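Local coordinates for protein monosaccharide-transporting ATPase (Actinobacillus succinogenes, PDB 5DTE) that probably captures a sugar in the periplasm for an ABC transporter, here holding D-allose in its pocket, at residues Ile29-Lys34 against Ala87-Pro92. Residues are numbered along the deposited sequence; the frame is centred on the assembly and turned at random.
Sequences IALLMK and AIIVTP. With ALL (beta-D-allopyranose), chain E.
Strands 28-33 and 87-90 are parallel neighbours in the six-stranded sheet of the N-terminal lobe, in the Rossmann-like fold of periplasmic sugar-binding proteins. A30 and L32 carry most of the pairing. A30 N donates to A87 O at 2.8 Å. A30 O receives I89 N at 2.7 Å. Two residues on, L32 N binds I89 O at 2.8 Å. L32 O takes T91 N in a longer bond of 3.2 Å. Strand 58-63 bonds to I29, L31 and M33 on the other edge of 28-33, which makes this an inner strand.

I29, L31, A87 and I89 point to one face, where I29, A87 and I89 pack on helix 272-287. There I29 CD1 lies against A87 CB. With CG of L31 set opposite the backbone N (chi1 177°) and chi2 near 60°, methyl CD1 leans toward strand 87-90 and meets I89 CG2 at 3.6 Å. I89 sends its other branch toward I29, with CD1 meeting I29 CG2. On the opposite face, with A30, L32, I88 and V90, the residues A30, L32 and V90 touch helix 70-82. L32 CD1 touches I88 CG2 at 3.8 Å, while V90 CG2 sits beside L32 CB and the L32 carbonyl oxygen.

After the T91 N bond, a side chain takes over the pairing. T91 OG1, turned between its own N and carbonyl carbon (chi1 70°), accepts K34 N at 3.3 Å in a bent bond. K34 then passes CD by P92 O and runs on into the sugar pocket, which E67 and D116 also line. Both acids bond to the allose, and D116 makes a weak, long ion pair with K34. The extended lysine chain ends with NZ donating to O1 of the beta-D-allopyranose at 3.1 Å.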
loop_
_atom_site.group_PDB
_atom_site.type_symbol
_atom_site.label_atom_id
_atom_site.label_comp_id
_atom_site.label_asym_id
_atom_site.label_seq_id
_atom_site.Cartn_x
_atom_site.Cartn_y
_atom_site.Cartn_z
ATOM N N ILE A 29 -22.996 -1.977 -4.352
ATOM C CA ILE A 29 -21.658 -2.567 -4.184
ATOM C C ILE A 29 -21.025 -2.187 -2.851
ATOM O O ILE A 29 -21.097 -1.039 -2.451
ATOM C CB ILE A 29 -20.700 -2.135 -5.318
ATOM C CG1 ILE A 29 -21.129 -2.780 -6.642
ATOM C CG2 ILE A 29 -19.260 -2.520 -4.979
ATOM C CD1 ILE A 29 -20.051 -2.847 -7.692
ATOM N N ALA A 30 -20.417 -3.146 -2.156
ATOM C CA ALA A 30 -19.810 -2.837 -0.872
ATOM C C ALA A 30 -18.303 -2.664 -1.029
ATOM O O ALA A 30 -17.648 -3.402 -1.767
ATOM C CB ALA A 30 -20.132 -3.917 0.163
ATOM N N LEU A 31 -17.772 -1.655 -0.342
ATOM C CA LEU A 31 -16.342 -1.438 -0.236
ATOM C C LEU A 31 -15.950 -1.616 1.228
ATOM O O LEU A 31 -16.402 -0.872 2.091
ATOM C CB LEU A 31 -15.968 -0.050 -0.737
ATOM C CG LEU A 31 -14.487 0.290 -0.607
ATOM C CD1 LEU A 31 -13.674 -0.712 -1.409
ATOM C CD2 LEU A 31 -14.195 1.722 -1.065
ATOM N N LEU A 32 -15.127 -2.612 1.515
ATOM C CA LEU A 32 -14.827 -2.948 2.900
ATOM C C LEU A 32 -13.353 -2.776 3.190
ATOM O O LEU A 32 -12.513 -3.508 2.670
ATOM C CB LEU A 32 -15.275 -4.373 3.208
ATOM C CG LEU A 32 -16.786 -4.524 3.037
ATOM C CD1 LEU A 32 -17.218 -5.951 3.272
ATOM C CD2 LEU A 32 -17.514 -3.581 3.974
ATOM N N MET A 33 -13.040 -1.803 4.034
ATOM C CA MET A 33 -11.668 -1.330 4.152
ATOM C C MET A 33 -11.054 -1.593 5.521
ATOM O O MET A 33 -11.729 -1.522 6.541
ATOM C CB MET A 33 -11.625 0.162 3.815
ATOM C CG MET A 33 -12.145 0.445 2.429
ATOM S SD MET A 33 -12.255 2.175 2.021
ATOM C CE MET A 33 -10.525 2.603 1.942
ATOM N N LYS A 34 -9.761 -1.893 5.530
ATOM C CA LYS A 34 -9.067 -2.222 6.764
ATOM C C LYS A 34 -8.855 -0.989 7.643
ATOM O O LYS A 34 -8.714 -1.104 8.868
ATOM C CB LYS A 34 -7.729 -2.909 6.453
ATOM C CG LYS A 34 -6.726 -2.125 5.635
ATOM C CD LYS A 34 -5.662 -3.061 5.055
ATOM C CE LYS A 34 -4.350 -2.329 4.791
ATOM N NZ LYS A 34 -3.276 -3.226 4.272
ATOM N N ALA A 87 -22.157 -6.631 -5.415
ATOM C CA ALA A 87 -20.737 -7.000 -5.415
ATOM C C ALA A 87 -20.016 -6.516 -4.147
ATOM O O ALA A 87 -20.496 -5.625 -3.435
ATOM C CB ALA A 87 -20.037 -6.448 -6.649
ATOM N N ILE A 88 -18.857 -7.112 -3.879
ATOM C CA ILE A 88 -17.992 -6.665 -2.794
ATOM C C ILE A 88 -16.543 -6.401 -3.254
ATOM O O ILE A 88 -15.920 -7.210 -3.938
ATOM C CB ILE A 88 -17.964 -7.691 -1.650
ATOM C CG1 ILE A 88 -19.361 -8.237 -1.384
ATOM C CG2 ILE A 88 -17.396 -7.070 -0.403
ATOM C CD1 ILE A 88 -19.350 -9.399 -0.447
ATOM N N ILE A 89 -16.028 -5.242 -2.870
ATOM C CA ILE A 89 -14.622 -4.927 -3.015
ATOM C C ILE A 89 -14.016 -4.890 -1.619
ATOM O O ILE A 89 -14.413 -4.073 -0.785
ATOM C CB ILE A 89 -14.411 -3.579 -3.714
ATOM C CG1 ILE A 89 -15.072 -3.606 -5.090
ATOM C CG2 ILE A 89 -12.921 -3.238 -3.804
ATOM C CD1 ILE A 89 -15.322 -2.237 -5.690
ATOM N N VAL A 90 -13.067 -5.775 -1.352
ATOM C CA VAL A 90 -12.452 -5.811 -0.041
ATOM C C VAL A 90 -10.928 -5.711 -0.144
ATOM O O VAL A 90 -10.307 -6.253 -1.068
ATOM C CB VAL A 90 -12.863 -7.087 0.741
ATOM C CG1 VAL A 90 -12.163 -8.323 0.198
ATOM C CG2 VAL A 90 -12.550 -6.924 2.197
ATOM N N THR A 91 -10.355 -4.966 0.802
ATOM C CA THR A 91 -8.916 -4.838 1.004
ATOM C C THR A 91 -8.553 -5.657 2.231
ATOM O O THR A 91 -8.621 -5.149 3.353
ATOM C CB THR A 91 -8.505 -3.394 1.236
ATOM O OG1 THR A 91 -8.983 -2.986 2.525
ATOM C CG2 THR A 91 -9.124 -2.492 0.179
ATOM N N PRO A 92 -8.197 -6.936 2.027
ATOM C CA PRO A 92 -7.974 -7.900 3.108
ATOM C C PRO A 92 -6.990 -7.460 4.185
ATOM O O PRO A 92 -6.317 -6.448 4.057
ATOM C CB PRO A 92 -7.443 -9.123 2.364
ATOM C CG PRO A 92 -8.145 -9.063 1.085
ATOM C CD PRO A 92 -8.160 -7.601 0.715
HETATM C C1 ALL E . -0.704 -1.014 2.340
HETATM C C2 ALL E . -1.099 -0.075 1.217
HETATM C C3 ALL E . -0.713 1.330 1.491
HETATM C C4 ALL E . -1.086 1.770 2.872
HETATM C C5 ALL E . -0.447 0.811 3.861
HETATM C C6 ALL E . -0.570 1.241 5.287
HETATM O O1 ALL E . -1.271 -2.255 2.179
HETATM O O2 ALL E . -0.408 -0.506 0.024
HETATM O O3 ALL E . 0.738 1.450 1.363
HETATM O O4 ALL E . -0.629 3.111 3.103
HETATM O O5 ALL E . -1.095 -0.481 3.679
HETATM O O6 ALL E . -1.907 1.073 5.710
#